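Local coordinates for oxysterol-binding protein homolog 1 (PDB 5H28) that carries lipids, sterols among them, between membranes through the cytosol, its ankyrin-repeat domain directing it to the nucleus-vacuole junction by interacting with NVJ1, at residues Ala148-Thr153 against Phe160-Ser165; Met201-Leu206 against Asp243-Lys248; Glu59-Trp64 against Val102-Asp107. All blocks are in the same frame, centred on the assembly; numbering follows the deposited sequence.

Contact 1. Residues Ala148-Thr153 against Phe160-Ser165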
loop_
_atom_site.group_PDB
_atom_site.type_symbol
_atom_site.label_atom_id
_atom_site.label_comp_id
_atom_site.label_asym_id
_atom_site.label_seq_id
_atom_site.Cartn_x
_atom_site.Cartn_y
_atom_site.Cartn_z
ATOM N N ALA A 148 6.851 -4.252 -9.132
ATOM C CA ALA A 148 6.587 -4.168 -10.562
ATOM C C ALA A 148 6.686 -5.594 -11.105
ATOM O O ALA A 148 5.890 -6.015 -11.948
ATOM C CB ALA A 148 7.610 -3.267 -11.239
ATOM N N GLN A 149 7.679 -6.327 -10.612
ATOM C CA GLN A 149 7.883 -7.708 -11.012
ATOM C C GLN A 149 6.689 -8.546 -10.558
ATOM O O GLN A 149 6.162 -9.347 -11.327
ATOM C CB GLN A 149 9.170 -8.250 -10.385
ATOM C CG GLN A 149 9.387 -9.739 -10.593
ATOM C CD GLN A 149 10.720 -10.043 -11.241
ATOM O OE1 GLN A 149 11.778 -9.804 -10.659
ATOM N NE2 GLN A 149 10.678 -10.570 -12.461
ATOM N N GLU A 150 6.256 -8.350 -9.315
ATOM C CA GLU A 150 5.123 -9.108 -8.787
ATOM C C GLU A 150 3.883 -8.896 -9.652
ATOM O O GLU A 150 3.151 -9.840 -9.956
ATOM C CB GLU A 150 4.814 -8.692 -7.346
ATOM C CG GLU A 150 3.773 -9.586 -6.690
ATOM C CD GLU A 150 3.498 -9.252 -5.229
ATOM O OE1 GLU A 150 2.765 -10.028 -4.577
ATOM O OE2 GLU A 150 4.005 -8.225 -4.735
ATOM N N PHE A 151 3.653 -7.650 -10.048
ATOM C CA PHE A 151 2.507 -7.318 -10.881
ATOM C C PHE A 151 2.618 -8.024 -12.236
ATOM O O PHE A 151 1.638 -8.607 -12.717
ATOM C CB PHE A 151 2.417 -5.795 -11.048
ATOM C CG PHE A 151 1.163 -5.318 -11.725
ATOM C CD1 PHE A 151 -0.095 -5.705 -11.267
ATOM C CD2 PHE A 151 1.238 -4.440 -12.802
ATOM C CE1 PHE A 151 -1.262 -5.220 -11.874
ATOM C CE2 PHE A 151 0.078 -3.949 -13.417
ATOM C CZ PHE A 151 -1.173 -4.339 -12.954
ATOM N N ARG A 152 3.810 -7.993 -12.840
ATOM C CA ARG A 152 4.025 -8.656 -14.132
ATOM C C ARG A 152 3.777 -10.155 -14.023
ATOM O O ARG A 152 3.177 -10.760 -14.912
ATOM C CB ARG A 152 5.457 -8.443 -14.639
ATOM C CG ARG A 152 5.811 -7.008 -15.033
ATOM C CD ARG A 152 7.054 -6.975 -15.926
ATOM N NE ARG A 152 8.239 -7.561 -15.292
ATOM C CZ ARG A 152 9.033 -6.933 -14.426
ATOM N NH1 ARG A 152 10.083 -7.563 -13.917
ATOM N NH2 ARG A 152 8.789 -5.679 -14.067
ATOM N N THR A 153 4.251 -10.757 -12.939
ATOM C CA THR A 153 4.063 -12.188 -12.744
ATOM C C THR A 153 2.577 -12.503 -12.669
ATOM O O THR A 153 2.089 -13.418 -13.341
ATOM C CB THR A 153 4.741 -12.663 -11.450
ATOM O OG1 THR A 153 6.153 -12.453 -11.553
ATOM C CG2 THR A 153 4.472 -14.146 -11.214
ATOM N N PHE A 160 -5.877 -13.792 -11.266
ATOM C CA PHE A 160 -6.723 -12.735 -10.723
ATOM C C PHE A 160 -6.704 -12.649 -9.202
ATOM O O PHE A 160 -6.844 -11.566 -8.645
ATOM C CB PHE A 160 -8.159 -12.892 -11.236
ATOM C CG PHE A 160 -8.320 -12.529 -12.686
ATOM C CD1 PHE A 160 -8.173 -11.210 -13.107
ATOM C CD2 PHE A 160 -8.598 -13.507 -13.633
ATOM C CE1 PHE A 160 -8.297 -10.871 -14.452
ATOM C CE2 PHE A 160 -8.724 -13.180 -14.981
ATOM C CZ PHE A 160 -8.573 -11.858 -15.392
ATOM N N GLY A 161 -6.530 -13.781 -8.528
ATOM C CA GLY A 161 -6.468 -13.746 -7.078
ATOM C C GLY A 161 -5.262 -12.932 -6.642
ATOM O O GLY A 161 -5.358 -12.060 -5.779
ATOM N N HIS A 162 -4.116 -13.217 -7.250
ATOM C CA HIS A 162 -2.883 -12.504 -6.928
ATOM C C HIS A 162 -3.022 -11.024 -7.289
ATOM O O HIS A 162 -2.616 -10.153 -6.520
ATOM C CB HIS A 162 -1.710 -13.127 -7.686
ATOM C CG HIS A 162 -0.364 -12.690 -7.197
ATOM N ND1 HIS A 162 0.811 -13.177 -7.730
ATOM C CD2 HIS A 162 -0.001 -11.804 -6.237
ATOM C CE1 HIS A 162 1.837 -12.608 -7.123
ATOM N NE2 HIS A 162 1.372 -11.772 -6.214
ATOM N N LEU A 163 -3.602 -10.737 -8.453
ATOM C CA LEU A 163 -3.795 -9.351 -8.879
ATOM C C LEU A 163 -4.651 -8.579 -7.881
ATOM O O LEU A 163 -4.387 -7.412 -7.607
ATOM C CB LEU A 163 -4.457 -9.300 -10.258
ATOM C CG LEU A 163 -3.572 -9.663 -11.451
ATOM C CD1 LEU A 163 -4.435 -9.837 -12.692
ATOM C CD2 LEU A 163 -2.536 -8.574 -11.668
ATOM N N GLU A 164 -5.676 -9.238 -7.344
ATOM C CA GLU A 164 -6.554 -8.604 -6.366
ATOM C C GLU A 164 -5.752 -8.179 -5.137
ATOM O O GLU A 164 -5.916 -7.070 -4.631
ATOM C CB GLU A 164 -7.662 -9.569 -5.938
ATOM C CG GLU A 164 -8.746 -9.835 -6.975
ATOM C CD GLU A 164 -9.631 -8.628 -7.231
ATOM O OE1 GLU A 164 -9.952 -7.905 -6.265
ATOM O OE2 GLU A 164 -10.022 -8.411 -8.398
ATOM N N SER A 165 -4.883 -9.067 -4.663
ATOM C CA SER A 165 -4.058 -8.777 -3.492
ATOM C C SER A 165 -3.066 -7.642 -3.748
ATOM O O SER A 165 -2.786 -6.835 -2.859
ATOM C CB SER A 165 -3.297 -10.032 -3.056
ATOM O OG SER A 165 -4.167 -10.979 -2.453
#
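A helical hairpin of the ankyrin-repeat domain brings Glu150 and Phe151, near the end of the long helix 130-156, against His162 and Leu163 of the short helix 160-167 that follows after a tight turn. The two backbones run close, with the CA atoms of Phe151 and Leu163 6.9 Å apart, and two side-chain pairs bridge the space between them.

The polar pair is a His-carboxylate hydrogen bond. NE2 of His162 donates to Glu150 OE1 at 2.8 Å, and the N-H...O angle of 172° makes it almost straight. The acceptor lies in the imidazole plane at the ring edge and is met on its anti lone pair, the one turned from OE2, while the carboxylate is rotated 55° against the ring. Glu150 has CG anti to the backbone N (chi1 -172°), which lays CG 3.3 Å from His162 NE2, and the extended chain beyond carries OE1 to the ring edge. The in-plane bond favours this rotation of the imidazole, and the nearby carboxylate would be expected to favour protonation of the histidine.

The apolar pair lies on the buried side. Leu163 sends its CD2 branch to the ring of Phe151, 3.6 Å from CE1 and 3.8 Å from CD1, the two side chains crossing at about a right angle and the methyl approaching the ring obliquely.

Beyond the pair, Phe151 packs edge-to-face with Phe155 and touches Leu167 of the second helix. Leu163 continues onto Met201 and Trp204, so helix 160-167 lies between helix 130-156 and helix 199-207.

Contact 2. Residues Met201-Leu206 against Asp243-Lys248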
loop_
_atom_site.group_PDB
_atom_site.type_symbol
_atom_site.label_atom_id
_atom_site.label_comp_id
_atom_site.label_asym_id
_atom_site.label_seq_id
_atom_site.Cartn_x
_atom_site.Cartn_y
_atom_site.Cartn_z
ATOM N N MET A 201 -9.390 -9.587 -19.326
ATOM C CA MET A 201 -8.340 -8.910 -18.576
ATOM C C MET A 201 -8.421 -7.404 -18.808
ATOM O O MET A 201 -8.221 -6.620 -17.881
ATOM C CB MET A 201 -6.954 -9.418 -18.978
ATOM C CG MET A 201 -5.805 -8.719 -18.240
ATOM S SD MET A 201 -5.871 -8.890 -16.435
ATOM C CE MET A 201 -5.212 -10.538 -16.256
ATOM N N CYS A 202 -8.709 -6.998 -20.043
ATOM C CA CYS A 202 -8.826 -5.572 -20.333
ATOM C C CYS A 202 -9.926 -4.962 -19.465
ATOM O O CYS A 202 -9.730 -3.906 -18.866
ATOM C CB CYS A 202 -9.141 -5.337 -21.814
ATOM S SG CYS A 202 -7.746 -5.611 -22.932
ATOM N N ARG A 203 -11.077 -5.630 -19.392
ATOM C CA ARG A 203 -12.193 -5.142 -18.583
ATOM C C ARG A 203 -11.782 -5.037 -17.118
ATOM O O ARG A 203 -12.097 -4.053 -16.448
ATOM C CB ARG A 203 -13.400 -6.077 -18.707
ATOM C CG ARG A 203 -14.067 -6.083 -20.072
ATOM C CD ARG A 203 -15.197 -7.110 -20.112
ATOM N NE ARG A 203 -15.782 -7.241 -21.445
ATOM C CZ ARG A 203 -16.562 -6.331 -22.018
ATOM N NH1 ARG A 203 -16.867 -5.212 -21.375
ATOM N NH2 ARG A 203 -17.029 -6.534 -23.242
ATOM N N TRP A 204 -11.072 -6.048 -16.625
ATOM C CA TRP A 204 -10.622 -6.062 -15.235
ATOM C C TRP A 204 -9.686 -4.885 -14.968
ATOM O O TRP A 204 -9.806 -4.194 -13.960
ATOM C CB TRP A 204 -9.890 -7.373 -14.927
ATOM C CG TRP A 204 -9.636 -7.595 -13.458
ATOM C CD1 TRP A 204 -10.436 -8.271 -12.578
ATOM C CD2 TRP A 204 -8.513 -7.128 -12.699
ATOM N NE1 TRP A 204 -9.879 -8.256 -11.322
ATOM C CE2 TRP A 204 -8.699 -7.560 -11.366
ATOM C CE3 TRP A 204 -7.368 -6.385 -13.014
ATOM C CZ2 TRP A 204 -7.781 -7.273 -10.348
ATOM C CZ3 TRP A 204 -6.456 -6.099 -12.001
ATOM C CH2 TRP A 204 -6.670 -6.543 -10.684
ATOM N N LEU A 205 -8.750 -4.657 -15.882
ATOM C CA LEU A 205 -7.803 -3.565 -15.723
ATOM C C LEU A 205 -8.506 -2.212 -15.718
ATOM O O LEU A 205 -8.202 -1.353 -14.889
ATOM C CB LEU A 205 -6.752 -3.624 -16.835
ATOM C CG LEU A 205 -5.801 -4.825 -16.750
ATOM C CD1 LEU A 205 -5.014 -4.938 -18.040
ATOM C CD2 LEU A 205 -4.872 -4.673 -15.545
ATOM N N LEU A 206 -9.456 -2.027 -16.632
ATOM C CA LEU A 206 -10.197 -0.776 -16.711
ATOM C C LEU A 206 -10.965 -0.519 -15.422
ATOM O O LEU A 206 -11.013 0.611 -14.939
ATOM C CB LEU A 206 -11.172 -0.804 -17.893
ATOM C CG LEU A 206 -10.625 -0.475 -19.288
ATOM C CD1 LEU A 206 -10.266 0.994 -19.362
ATOM C CD2 LEU A 206 -9.423 -1.325 -19.598
ATOM N N ASP A 243 -12.395 -8.375 -31.833
ATOM C CA ASP A 243 -11.869 -7.053 -32.140
ATOM C C ASP A 243 -12.968 -6.006 -32.017
ATOM O O ASP A 243 -12.734 -4.898 -31.529
ATOM C CB ASP A 243 -11.279 -7.073 -33.543
ATOM C CG ASP A 243 -10.273 -8.193 -33.714
ATOM O OD1 ASP A 243 -9.169 -8.090 -33.142
ATOM O OD2 ASP A 243 -10.598 -9.188 -34.395
ATOM N N ILE A 244 -14.168 -6.358 -32.457
ATOM C CA ILE A 244 -15.290 -5.441 -32.355
ATOM C C ILE A 244 -15.610 -5.215 -30.878
ATOM O O ILE A 244 -15.846 -4.083 -30.453
ATOM C CB ILE A 244 -16.535 -5.999 -33.083
ATOM C CG1 ILE A 244 -16.276 -6.026 -34.592
ATOM C CG2 ILE A 244 -17.754 -5.145 -32.769
ATOM C CD1 ILE A 244 -17.377 -6.685 -35.397
ATOM N N GLU A 245 -15.610 -6.292 -30.097
ATOM C CA GLU A 245 -15.893 -6.205 -28.668
ATOM C C GLU A 245 -14.870 -5.301 -27.989
ATOM O O GLU A 245 -15.216 -4.447 -27.171
ATOM C CB GLU A 245 -15.840 -7.598 -28.029
ATOM C CG GLU A 245 -16.319 -7.633 -26.578
ATOM C CD GLU A 245 -16.112 -8.982 -25.904
ATOM O OE1 GLU A 245 -16.107 -10.014 -26.604
ATOM O OE2 GLU A 245 -15.971 -9.008 -24.664
ATOM N N LEU A 246 -13.606 -5.494 -28.343
ATOM C CA LEU A 246 -12.517 -4.719 -27.771
ATOM C C LEU A 246 -12.635 -3.233 -28.122
ATOM O O LEU A 246 -12.415 -2.363 -27.275
ATOM C CB LEU A 246 -11.182 -5.284 -28.263
ATOM C CG LEU A 246 -9.916 -4.824 -27.545
ATOM C CD1 LEU A 246 -10.063 -5.044 -26.048
ATOM C CD2 LEU A 246 -8.722 -5.598 -28.084
ATOM N N LYS A 247 -12.980 -2.946 -29.372
ATOM C CA LYS A 247 -13.136 -1.566 -29.816
ATOM C C LYS A 247 -14.284 -0.914 -29.053
ATOM O O LYS A 247 -14.156 0.209 -28.558
ATOM C CB LYS A 247 -13.416 -1.525 -31.322
ATOM C CG LYS A 247 -13.559 -0.125 -31.898
ATOM C CD LYS A 247 -13.748 -0.170 -33.404
ATOM C CE LYS A 247 -13.829 1.227 -34.000
ATOM N NZ LYS A 247 -13.979 1.195 -35.483
ATOM N N LYS A 248 -15.404 -1.624 -28.953
ATOM C CA LYS A 248 -16.571 -1.116 -28.242
ATOM C C LYS A 248 -16.258 -0.867 -26.768
ATOM O O LYS A 248 -16.696 0.131 -26.196
ATOM C CB LYS A 248 -17.734 -2.104 -28.369
ATOM C CG LYS A 248 -18.306 -2.200 -29.773
ATOM C CD LYS A 248 -18.962 -0.887 -30.174
ATOM C CE LYS A 248 -19.445 -0.913 -31.612
ATOM N NZ LYS A 248 -18.317 -1.044 -32.575
HETATM O O HOH W 1 -15.296 -10.038 -22.262
HETATM O O HOH W 2 -17.517 -4.594 -25.446
#
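Charge pairing between Arg203 and Glu245 spans the outer side of the gap between helix 199-207 and helix 241-256. NH2 of Arg203 donates to Glu245 OE2 at 3.0 Å with an N-H...O angle of 170°, a nearly straight salt-bridge hydrogen bond. The oxygen sits only 6° from the guanidinium plane, whereas the nitrogen meets OE2 on its anti side and 19° out of the carboxylate plane. Although the two flat groups are close to coplanar, the direct link is single: Arg203 NE stays 3.7 Å from the same OE2. Arg203 runs extended from CG to NE, and Glu245, also extended beyond CG, meets it at about a right angle.

Two waters add to the polar network. One accepts from Arg203 NE at 3.0 Å and donates to Glu245 OE2 at 2.7 Å, supplying through solvent the second link that NE does not make directly. The other accepts from Arg203 NH2 and donates to the backbone O of Glu245, tying the arginine to the neighbouring helix itself. Three hydrogen bonds thus grip the guanidinium through NE and NH2, with OE2 and the first water near its plane and the second water off it.

Apolar contact lies beneath this network. SG of Cys202 meets the CD1 branch of Leu246 at 3.9 Å, both residues being buried and their CA atoms 8.3 Å apart. Cys202 also touches Leu249, and Leu246 touches Val194, which extends the apolar layer.

A small apolar contact beneath a hydrated salt bridge joins helix 199-207, in the predicted third ankyrin repeat, to helix 241-256, a side-by-side packing that resembles the helix stacking of ankyrin domains.

Contact 3. Residues Glu59-Trp64 against Val102-Asp107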
loop_
_atom_site.group_PDB
_atom_site.type_symbol
_atom_site.label_atom_id
_atom_site.label_comp_id
_atom_site.label_asym_id
_atom_site.label_seq_id
_atom_site.Cartn_x
_atom_site.Cartn_y
_atom_site.Cartn_z
ATOM N N GLU A 59 8.748 -6.937 19.664
ATOM C CA GLU A 59 7.754 -7.804 20.286
ATOM C C GLU A 59 6.343 -7.256 20.098
ATOM O O GLU A 59 5.409 -8.012 19.855
ATOM C CB GLU A 59 8.035 -7.977 21.780
ATOM C CG GLU A 59 9.332 -8.706 22.116
ATOM C CD GLU A 59 9.405 -10.103 21.532
ATOM O OE1 GLU A 59 8.374 -10.804 21.507
ATOM O OE2 GLU A 59 10.509 -10.505 21.114
ATOM N N ILE A 60 6.186 -5.941 20.217
ATOM C CA ILE A 60 4.877 -5.326 20.042
ATOM C C ILE A 60 4.351 -5.603 18.635
ATOM O O ILE A 60 3.209 -6.018 18.454
ATOM C CB ILE A 60 4.954 -3.796 20.259
ATOM C CG1 ILE A 60 5.150 -3.491 21.745
ATOM C CG2 ILE A 60 3.686 -3.125 19.742
ATOM C CD1 ILE A 60 5.413 -2.023 22.031
ATOM N N VAL A 61 5.203 -5.390 17.638
ATOM C CA VAL A 61 4.809 -5.606 16.255
ATOM C C VAL A 61 4.531 -7.070 15.922
ATOM O O VAL A 61 3.518 -7.387 15.298
ATOM C CB VAL A 61 5.879 -5.046 15.287
ATOM C CG1 VAL A 61 5.573 -5.470 13.860
ATOM C CG2 VAL A 61 5.912 -3.523 15.382
ATOM N N HIS A 62 5.414 -7.967 16.345
ATOM C CA HIS A 62 5.218 -9.379 16.047
ATOM C C HIS A 62 4.059 -10.013 16.802
ATOM O O HIS A 62 3.462 -10.980 16.327
ATOM C CB HIS A 62 6.508 -10.157 16.308
ATOM C CG HIS A 62 7.580 -9.892 15.296
ATOM N ND1 HIS A 62 7.382 -10.055 13.942
ATOM C CD2 HIS A 62 8.858 -9.478 15.440
ATOM C CE1 HIS A 62 8.494 -9.750 13.296
ATOM N NE2 HIS A 62 9.405 -9.396 14.183
ATOM N N HIS A 63 3.725 -9.461 17.963
ATOM C CA HIS A 63 2.625 -9.992 18.765
ATOM C C HIS A 63 1.243 -9.479 18.389
ATOM O O HIS A 63 0.291 -10.255 18.304
ATOM C CB HIS A 63 2.812 -9.663 20.251
ATOM C CG HIS A 63 3.678 -10.631 20.994
ATOM N ND1 HIS A 63 5.052 -10.641 20.885
ATOM C CD2 HIS A 63 3.363 -11.619 21.864
ATOM C CE1 HIS A 63 5.546 -11.594 21.655
ATOM N NE2 HIS A 63 4.542 -12.202 22.260
ATOM N N TRP A 64 1.137 -8.177 18.146
ATOM C CA TRP A 64 -0.170 -7.576 17.914
ATOM C C TRP A 64 -0.551 -6.907 16.598
ATOM O O TRP A 64 -1.570 -6.217 16.539
ATOM C CB TRP A 64 -0.426 -6.609 19.073
ATOM C CG TRP A 64 -0.251 -7.294 20.397
ATOM C CD1 TRP A 64 -0.788 -8.496 20.764
ATOM C CD2 TRP A 64 0.507 -6.834 21.525
ATOM N NE1 TRP A 64 -0.415 -8.812 22.045
ATOM C CE2 TRP A 64 0.380 -7.813 22.539
ATOM C CE3 TRP A 64 1.279 -5.692 21.780
ATOM C CZ2 TRP A 64 0.996 -7.684 23.789
ATOM C CZ3 TRP A 64 1.892 -5.565 23.029
ATOM C CH2 TRP A 64 1.745 -6.558 24.015
ATOM N N VAL A 102 13.288 2.368 11.719
ATOM C CA VAL A 102 12.850 2.709 10.375
ATOM C C VAL A 102 13.035 1.509 9.447
ATOM O O VAL A 102 12.117 1.129 8.724
ATOM C CB VAL A 102 13.651 3.912 9.818
ATOM C CG1 VAL A 102 13.353 4.113 8.339
ATOM C CG2 VAL A 102 13.295 5.177 10.587
ATOM N N ALA A 103 14.222 0.908 9.470
ATOM C CA ALA A 103 14.496 -0.237 8.615
ATOM C C ALA A 103 13.581 -1.413 8.939
ATOM O O ALA A 103 13.085 -2.091 8.036
ATOM C CB ALA A 103 15.954 -0.653 8.748
ATOM N N PHE A 104 13.353 -1.649 10.228
ATOM C CA PHE A 104 12.488 -2.740 10.660
ATOM C C PHE A 104 11.071 -2.524 10.147
ATOM O O PHE A 104 10.466 -3.422 9.569
ATOM C CB PHE A 104 12.479 -2.833 12.190
ATOM C CG PHE A 104 11.438 -3.769 12.738
ATOM C CD1 PHE A 104 11.517 -5.139 12.511
ATOM C CD2 PHE A 104 10.372 -3.276 13.487
ATOM C CE1 PHE A 104 10.552 -6.005 13.021
ATOM C CE2 PHE A 104 9.400 -4.137 14.002
ATOM C CZ PHE A 104 9.492 -5.503 13.768
ATOM N N LEU A 105 10.539 -1.326 10.350
ATOM C CA LEU A 105 9.189 -1.040 9.889
ATOM C C LEU A 105 9.059 -1.182 8.370
ATOM O O LEU A 105 8.067 -1.724 7.874
ATOM C CB LEU A 105 8.769 0.366 10.329
ATOM C CG LEU A 105 8.564 0.582 11.832
ATOM C CD1 LEU A 105 8.308 2.062 12.098
ATOM C CD2 LEU A 105 7.403 -0.271 12.337
ATOM N N LEU A 106 10.064 -0.715 7.629
ATOM C CA LEU A 106 10.026 -0.807 6.172
ATOM C C LEU A 106 10.069 -2.247 5.666
ATOM O O LEU A 106 9.728 -2.507 4.514
ATOM C CB LEU A 106 11.170 0.004 5.552
ATOM C CG LEU A 106 10.978 1.523 5.627
ATOM C CD1 LEU A 106 12.201 2.240 5.095
ATOM C CD2 LEU A 106 9.745 1.911 4.828
ATOM N N ASP A 107 10.476 -3.181 6.523
ATOM C CA ASP A 107 10.528 -4.586 6.124
ATOM C C ASP A 107 9.252 -5.351 6.470
ATOM O O ASP A 107 9.134 -6.534 6.161
ATOM C CB ASP A 107 11.717 -5.302 6.778
ATOM C CG ASP A 107 13.051 -4.891 6.184
ATOM O OD1 ASP A 107 13.086 -4.514 4.992
ATOM O OD2 ASP A 107 14.068 -4.960 6.906
#
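Phe104 points its ring from helix 99-106 into the space between Val61 and His62 of helix 54-64, and both partners meet it at the ring edge, near its plane. The aromatic pair is an offset edge-to-face (T-shaped) stack: the edge of Phe104 is turned toward the face of His62, with ring planes at 71° and centroids 5.6 Å apart. The closest imidazole atom, His62 NE2, is 3.8 Å from Phe104 CE1 and 3.9 Å from CZ, so the far edge of the phenyl ring does the touching and the stack is displaced toward the NE2 side of the imidazole.

Val61 comes from the opposite direction to Phe104, its CB pointing toward the facing helix. Its CG2 branch is 3.8 Å from Phe104 CE2 and its CG1 branch 3.9 Å from CZ, which sets the two branches against the CE2-CZ side of the ring. Phe104 extends this far because its CG is anti to the backbone N (chi1 170°), carrying the ring across a gap where the nearest CA atoms, Val61 of one helix and Leu105 of the other, are 9.0 Å apart.

The two segments belong to the predicted first and second ankyrin repeats, so one phenylalanine spans the step between adjacent repeats here. Further along, Leu105 packs on Leu90 of helix 89-95.

No hydrogen bond or salt bridge crosses between the segments. The contact therefore probably rests on burial of apolar surface and dispersion, with a weak electrostatic share from the phenyl edge facing the imidazole, Val61 lying on the buried side and His62 toward solvent.

How the contacts relate
All three contacts join neighbouring helices, and each has a buried apolar part beside a more exposed flank. Contacts 1 and 2 form a continuous unit: helix 160-167 packs on helix 199-207, where Phe160 meets Met201 and Trp204, and Glu164 OE2 probably accepts a hydrogen bond from Trp204 NE1. Contact 3 lies on the opposite side of the chain's centre from contact 2, their centres about 42 Å apart, while helix 130-156, which follows helix 99-106, carries 148-153 of contact 1; no helix is shared by two contacts. Their outer flanks differ: a direct histidine-carboxylate bond in contact 1, a water-assisted salt bridge in contact 2, and an aromatic stack in contact 3.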